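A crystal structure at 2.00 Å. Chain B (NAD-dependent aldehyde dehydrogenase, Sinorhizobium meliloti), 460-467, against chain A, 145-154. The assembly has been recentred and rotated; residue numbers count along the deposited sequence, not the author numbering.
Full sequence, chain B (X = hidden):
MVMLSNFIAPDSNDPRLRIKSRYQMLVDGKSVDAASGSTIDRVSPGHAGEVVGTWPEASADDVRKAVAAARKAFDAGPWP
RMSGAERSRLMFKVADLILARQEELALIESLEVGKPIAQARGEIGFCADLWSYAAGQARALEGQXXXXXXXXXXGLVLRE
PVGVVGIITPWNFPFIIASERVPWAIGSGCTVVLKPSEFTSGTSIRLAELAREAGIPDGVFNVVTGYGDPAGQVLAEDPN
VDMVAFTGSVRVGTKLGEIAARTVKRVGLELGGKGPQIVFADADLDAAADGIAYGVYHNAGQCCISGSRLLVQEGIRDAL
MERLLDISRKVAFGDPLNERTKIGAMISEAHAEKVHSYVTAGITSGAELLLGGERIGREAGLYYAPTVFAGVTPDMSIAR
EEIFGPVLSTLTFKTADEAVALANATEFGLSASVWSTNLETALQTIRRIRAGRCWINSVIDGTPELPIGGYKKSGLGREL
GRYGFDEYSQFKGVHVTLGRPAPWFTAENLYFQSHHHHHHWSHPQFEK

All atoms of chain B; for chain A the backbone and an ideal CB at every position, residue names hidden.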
ATOM      1  N   ILE B 460     -21.290 -17.456  -5.709  1.00 15.62           N
ATOM      2  CA  ILE B 460     -21.232 -17.805  -4.270  1.00 16.30           C
ATOM      3  C   ILE B 460     -19.844 -17.892  -3.610  1.00 16.89           C
ATOM      4  O   ILE B 460     -19.621 -17.242  -2.594  1.00 16.65           O
ATOM      5  CB  ILE B 460     -22.115 -19.071  -3.887  1.00 16.80           C
ATOM      6  CG1 ILE B 460     -23.549 -18.938  -4.435  1.00 15.99           C
ATOM      7  CG2 ILE B 460     -22.134 -19.311  -2.360  1.00 15.62           C
ATOM      8  CD1 ILE B 460     -24.321 -17.715  -3.995  1.00 16.75           C
ATOM      9  N   ASP B 461     -18.939 -18.697  -4.164  1.00 17.39           N
ATOM     10  CA  ASP B 461     -17.698 -19.062  -3.482  1.00 18.52           C
ATOM     11  C   ASP B 461     -16.641 -17.957  -3.535  1.00 18.58           C
ATOM     12  O   ASP B 461     -16.208 -17.563  -4.598  1.00 17.36           O
ATOM     13  CB  ASP B 461     -17.161 -20.384  -4.021  1.00 18.85           C
ATOM     14  CG  ASP B 461     -18.130 -21.536  -3.780  1.00 21.30           C
ATOM     15  OD1 ASP B 461     -19.126 -21.351  -3.063  1.00 24.17           O
ATOM     16  OD2 ASP B 461     -17.893 -22.634  -4.298  1.00 25.49           O
ATOM     17  N   GLY B 462     -16.276 -17.439  -2.365  1.00 19.05           N
ATOM     18  CA  GLY B 462     -15.274 -16.386  -2.275  1.00 19.40           C
ATOM     19  C   GLY B 462     -14.116 -16.828  -1.408  1.00 19.81           C
ATOM     20  O   GLY B 462     -14.003 -18.012  -1.046  1.00 20.08           O
ATOM     21  N   THR B 463     -13.258 -15.875  -1.066  1.00 18.91           N
ATOM     22  CA  THR B 463     -12.029 -16.143  -0.325  1.00 18.50           C
ATOM     23  C   THR B 463     -11.920 -15.145   0.827  1.00 17.91           C
ATOM     24  O   THR B 463     -12.454 -14.030   0.737  1.00 18.16           O
ATOM     25  CB  THR B 463     -10.806 -15.932  -1.218  1.00 19.34           C
ATOM     26  OG1 THR B 463     -10.842 -14.589  -1.715  1.00 20.16           O
ATOM     27  CG2 THR B 463     -10.807 -16.914  -2.403  1.00 18.28           C
ATOM     28  N   PRO B 464     -11.228 -15.526   1.919  1.00 17.11           N
ATOM     29  CA  PRO B 464     -10.943 -14.526   2.955  1.00 16.15           C
ATOM     30  C   PRO B 464     -10.051 -13.384   2.449  1.00 15.74           C
ATOM     31  O   PRO B 464     -10.111 -12.292   3.001  1.00 15.42           O
ATOM     32  CB  PRO B 464     -10.206 -15.333   4.033  1.00 16.01           C
ATOM     33  CG  PRO B 464     -10.654 -16.770   3.791  1.00 17.41           C
ATOM     34  CD  PRO B 464     -10.731 -16.865   2.295  1.00 16.82           C
ATOM     35  N   GLU B 465      -9.265 -13.637   1.397  1.00 14.81           N
ATOM     36  CA  GLU B 465      -8.263 -12.687   0.898  1.00 14.72           C
ATOM     37  C   GLU B 465      -8.878 -11.434   0.284  1.00 14.52           C
ATOM     38  O   GLU B 465      -8.237 -10.378   0.266  1.00 13.65           O
ATOM     39  CB  GLU B 465      -7.353 -13.344  -0.144  1.00 14.68           C
ATOM     40  CG  GLU B 465      -6.310 -14.307   0.396  1.00 15.64           C
ATOM     41  CD  GLU B 465      -6.827 -15.703   0.733  1.00 17.34           C
ATOM     42  OE1 GLU B 465      -5.990 -16.567   1.100  1.00 16.74           O
ATOM     43  OE2 GLU B 465      -8.044 -15.946   0.639  1.00 16.53           O
ATOM     44  N   LEU B 466     -10.111 -11.563  -0.222  1.00 13.67           N
ATOM     45  CA  LEU B 466     -10.779 -10.477  -0.944  1.00 14.03           C
ATOM     46  C   LEU B 466     -11.909  -9.790  -0.154  1.00 13.91           C
ATOM     47  O   LEU B 466     -12.659 -10.461   0.567  1.00 13.92           O
ATOM     48  CB  LEU B 466     -11.306 -10.977  -2.309  1.00 14.23           C
ATOM     49  CG  LEU B 466     -10.344 -10.884  -3.503  1.00 13.81           C
ATOM     50  CD1 LEU B 466      -9.290 -11.992  -3.440  1.00 13.28           C
ATOM     51  CD2 LEU B 466     -11.148 -10.986  -4.799  1.00 12.92           C
ATOM     52  N   PRO B 467     -12.035  -8.449  -0.297  1.00 13.56           N
ATOM     53  CA  PRO B 467     -13.044  -7.678   0.440  1.00 13.53           C
ATOM     54  C   PRO B 467     -14.472  -7.917  -0.071  1.00 13.77           C
ATOM     55  O   PRO B 467     -14.660  -8.287  -1.227  1.00 12.84           O
ATOM     56  CB  PRO B 467     -12.645  -6.226   0.163  1.00 12.97           C
ATOM     57  CG  PRO B 467     -12.058  -6.280  -1.237  1.00 13.83           C
ATOM     58  CD  PRO B 467     -11.260  -7.591  -1.225  1.00 13.68           C
TER
ATOM     59  N   UNK A 145      -4.587  -6.923  -7.274  1.00 10.02           N
ATOM     60  CA  UNK A 145      -4.696  -8.258  -7.887  1.00 10.61           C
ATOM     61  C   UNK A 145      -4.288  -9.308  -6.865  1.00 11.03           C
ATOM     62  O   UNK A 145      -3.401  -9.090  -6.034  1.00 10.30           O
ATOM     63  CB  UNK A 145      -3.829  -8.365  -9.143  1.00 10.61           C
ATOM     64  N   UNK A 146      -4.946 -10.453  -6.937  1.00 11.08           N
ATOM     65  CA  UNK A 146      -4.616 -11.567  -6.094  1.00 11.21           C
ATOM     66  C   UNK A 146      -4.365 -12.726  -7.049  1.00 11.52           C
ATOM     67  O   UNK A 146      -5.294 -13.320  -7.588  1.00 12.13           O
ATOM     68  CB  UNK A 146      -5.716 -11.870  -5.074  1.00 11.21           C
ATOM     69  N   UNK A 147      -3.092 -12.979  -7.307  1.00 12.39           N
ATOM     70  CA  UNK A 147      -2.638 -13.899  -8.341  1.00 12.73           C
ATOM     71  C   UNK A 147      -2.322 -15.244  -7.712  1.00 14.26           C
ATOM     72  O   UNK A 147      -1.735 -16.108  -8.362  1.00 14.12           O
ATOM     73  CB  UNK A 147      -1.416 -13.343  -9.075  1.00 12.73           C
ATOM     74  N   UNK A 148      -2.702 -15.405  -6.439  1.00 14.37           N
ATOM     75  CA  UNK A 148      -2.325 -16.572  -5.658  1.00 15.86           C
ATOM     76  C   UNK A 148      -3.530 -17.248  -4.995  1.00 16.02           C
ATOM     77  O   UNK A 148      -3.408 -17.789  -3.905  1.00 15.57           O
ATOM     78  CB  UNK A 148      -1.304 -16.170  -4.592  1.00 15.86           C
ATOM     79  N   UNK A 149      -4.700 -17.169  -5.628  1.00 16.21           N
ATOM     80  CA  UNK A 149      -5.906 -17.845  -5.102  1.00 16.71           C
ATOM     81  C   UNK A 149      -6.359 -19.044  -5.971  1.00 18.08           C
ATOM     82  O   UNK A 149      -7.580 -19.310  -6.121  1.00 18.69           O
ATOM     83  CB  UNK A 149      -7.051 -16.836  -4.998  1.00 16.71           C
ATOM     84  N   UNK A 150      -5.386 -19.761  -6.524  1.00 18.87           N
ATOM     85  CA  UNK A 150      -5.650 -20.958  -7.359  1.00 20.67           C
ATOM     86  C   UNK A 150      -5.286 -20.705  -8.817  1.00 21.82           C
ATOM     87  O   UNK A 150      -5.574 -19.628  -9.348  1.00 21.94           O
ATOM     88  CB  UNK A 150      -7.121 -21.369  -7.261  1.00 20.67           C
ATOM     89  N   UNK A 151      -4.658 -21.676  -9.476  1.00 22.81           N
ATOM     90  CA  UNK A 151      -4.250 -21.496 -10.886  1.00 24.34           C
ATOM     91  C   UNK A 151      -5.434 -21.193 -11.808  1.00 24.12           C
ATOM     92  O   UNK A 151      -5.271 -20.517 -12.824  1.00 24.61           O
ATOM     93  CB  UNK A 151      -3.530 -22.750 -11.385  1.00 24.34           C
ATOM     94  N   UNK A 152      -6.616 -21.671 -11.433  1.00 24.26           N
ATOM     95  CA  UNK A 152      -7.835 -21.489 -12.228  1.00 24.78           C
ATOM     96  C   UNK A 152      -8.583 -20.184 -11.986  1.00 22.78           C
ATOM     97  O   UNK A 152      -9.557 -19.901 -12.690  1.00 22.33           O
ATOM     98  CB  UNK A 152      -8.789 -22.653 -11.952  1.00 24.78           C
ATOM     99  N   UNK A 153      -8.142 -19.406 -10.989  1.00 20.46           N
ATOM    100  CA  UNK A 153      -8.789 -18.140 -10.640  1.00 19.30           C
ATOM    101  C   UNK A 153      -7.848 -16.926 -10.617  1.00 18.29           C
ATOM    102  O   UNK A 153      -6.632 -17.052 -10.500  1.00 17.34           O
ATOM    103  CB  UNK A 153      -9.452 -18.281  -9.268  1.00 19.30           C
ATOM    104  N   UNK A 154      -8.447 -15.745 -10.691  1.00 17.14           N
ATOM    105  CA  UNK A 154      -7.712 -14.501 -10.509  1.00 16.13           C
ATOM    106  C   UNK A 154      -8.603 -13.598  -9.673  1.00 15.38           C
ATOM    107  O   UNK A 154      -9.783 -13.453  -9.963  1.00 15.90           O
ATOM    108  CB  UNK A 154      -7.336 -13.853 -11.843  1.00 16.13           C
TER

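At position 145 the CA-to-CB bond points away from chain B, and an ideal CB has nothing of that stretch within 5.5 Å, so the interface sets no preference. The residue is T145(A), in a strand.

Position 146, also in extended conformation, points toward chain B. Its ideal CB lies 3.9 Å from CD1 of L466(B) and 5.4 Å from CB of E465(B), so a flat or apolar side chain that can lie along the leucine would suit: an aromatic ring, a histidine or a branched aliphatic. The deposited residue is H146(A). One face of its imidazole receives L466(B), whose CD1 is 3.8 Å from the ring centroid and 26° off the normal, a CH-pi contact. Its CE1 also comes within 3.7 Å of the carbonyl O of E465(B), without a hydrogen bond.

Positions 147 and 148 lie in a loop, and neither ideal CB has a chain B atom within 5.5 Å; many residues, polar ones included, would serve. They are N147(A), out of reach, and N148(A), whose side chain ends nearer chain B. A water donates to O of N148(A) at 3.3 Å and to OE1 of E465(B) at 2.8 Å, bridging the chains.

Position 149 points toward chain B, its ideal CB 4.6 Å from CG2 of T463(B). With that methyl, the aliphatic part of E465(B) and the end of L466(B) nearby, a medium-sized apolar side chain such as valine, leucine, isoleucine or methionine is favoured. I149(A) fills the place: its CD1 lies 4.3 Å from CD1 of L466(B), and its CG2 4.4 Å from CG of E465(B).

Position 150 is decided by its backbone. At phi/psi of 112/138° a CB would jam against the preceding carbonyl O, which calls for glycine, and G150(A) is found. It opens a type I turn, closed by a 3.1 Å hydrogen bond from N of position 153 to O of G150(A). The central positions 151 and 152 are out of reach of chain B and suit small polar residues; they are D151(A) and D152(A).

Position 153 points toward chain B, but its ideal CB meets nothing within 5.5 Å. A long side chain could cross the gap toward the carbonyl O of D461(B) and the methyl of T463(B); lysine, arginine, glutamine or methionine are candidates. R153(A) reaches toward chain B, with NE and NH2 donating to O of I149(A) at 3.0 and 3.1 Å on the way. NH2 of R153(A) lies 3.4 Å from CG2 of T463(B), while NH1 stays 4.3 Å from O of D461(B).

Position 154 is out of reach of chain B, which sets no preference; it is L154(A), in a strand.

Chain A (145-154) THNNIGDDRL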
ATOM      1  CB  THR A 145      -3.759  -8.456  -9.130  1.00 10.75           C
ATOM      2  OG1 THR A 145      -2.401  -8.104  -8.788  1.00 11.48           O
ATOM      3  CG2 THR A 145      -4.189  -7.600 -10.285  1.00 10.77           C
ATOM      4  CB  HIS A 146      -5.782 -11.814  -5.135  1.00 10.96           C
ATOM      5  CG  HIS A 146      -6.040 -10.655  -4.211  1.00  9.71           C
ATOM      6  ND1 HIS A 146      -5.405 -10.520  -2.992  1.00 11.90           N
ATOM      7  CD2 HIS A 146      -6.824  -9.561  -4.347  1.00 10.57           C
ATOM      8  CE1 HIS A 146      -5.804  -9.402  -2.409  1.00 12.57           C
ATOM      9  NE2 HIS A 146      -6.680  -8.808  -3.199  1.00 10.35           N
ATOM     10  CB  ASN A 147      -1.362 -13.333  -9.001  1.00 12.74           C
ATOM     11  CG  ASN A 147      -1.045 -13.985 -10.342  1.00 12.85           C
ATOM     12  OD1 ASN A 147      -1.952 -14.340 -11.085  1.00 14.82           O
ATOM     13  ND2 ASN A 147       0.245 -14.174 -10.637  1.00  9.76           N
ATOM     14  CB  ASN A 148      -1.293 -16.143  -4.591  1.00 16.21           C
ATOM     15  CG  ASN A 148      -1.806 -15.011  -3.710  1.00 17.39           C
ATOM     16  OD1 ASN A 148      -2.927 -14.489  -3.903  1.00 17.34           O
ATOM     17  ND2 ASN A 148      -1.011 -14.646  -2.719  1.00 20.14           N
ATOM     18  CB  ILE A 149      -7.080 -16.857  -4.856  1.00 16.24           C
ATOM     19  CG1 ILE A 149      -7.483 -16.153  -6.176  1.00 15.34           C
ATOM     20  CG2 ILE A 149      -6.675 -15.836  -3.700  1.00 16.59           C
ATOM     21  CD1 ILE A 149      -8.777 -15.370  -6.124  1.00 14.94           C
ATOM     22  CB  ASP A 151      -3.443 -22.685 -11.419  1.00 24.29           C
ATOM     23  CG  ASP A 151      -2.655 -22.330 -12.686  1.00 28.05           C
ATOM     24  OD1 ASP A 151      -1.588 -21.685 -12.570  1.00 29.25           O
ATOM     25  OD2 ASP A 151      -3.106 -22.683 -13.798  1.00 28.91           O
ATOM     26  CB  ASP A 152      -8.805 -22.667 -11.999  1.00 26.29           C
ATOM     27  CG  ASP A 152      -8.362 -23.945 -12.715  1.00 32.01           C
ATOM     28  OD1 ASP A 152      -7.740 -23.852 -13.808  1.00 36.00           O
ATOM     29  OD2 ASP A 152      -8.642 -25.054 -12.185  1.00 38.51           O
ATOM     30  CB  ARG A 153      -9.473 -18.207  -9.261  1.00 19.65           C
ATOM     31  CG  ARG A 153     -10.646 -19.210  -9.119  1.00 21.82           C
ATOM     32  CD  ARG A 153     -11.386 -19.006  -7.791  1.00 21.77           C
ATOM     33  NE  ARG A 153     -10.531 -19.258  -6.624  1.00 21.62           N
ATOM     34  CZ  ARG A 153     -10.983 -19.394  -5.374  1.00 20.37           C
ATOM     35  NH1 ARG A 153     -12.288 -19.300  -5.122  1.00 17.92           N
ATOM     36  NH2 ARG A 153     -10.132 -19.641  -4.382  1.00 18.27           N
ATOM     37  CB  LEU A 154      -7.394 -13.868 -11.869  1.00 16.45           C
ATOM     38  CG  LEU A 154      -6.682 -12.508 -11.903  1.00 17.88           C
ATOM     39  CD1 LEU A 154      -5.343 -12.603 -11.166  1.00 14.80           C
ATOM     40  CD2 LEU A 154      -6.510 -12.029 -13.374  1.00 17.17           C
TER
HETATM   41  O   HOH W   1      -5.038 -18.102  -1.053  1.00 16.00           O
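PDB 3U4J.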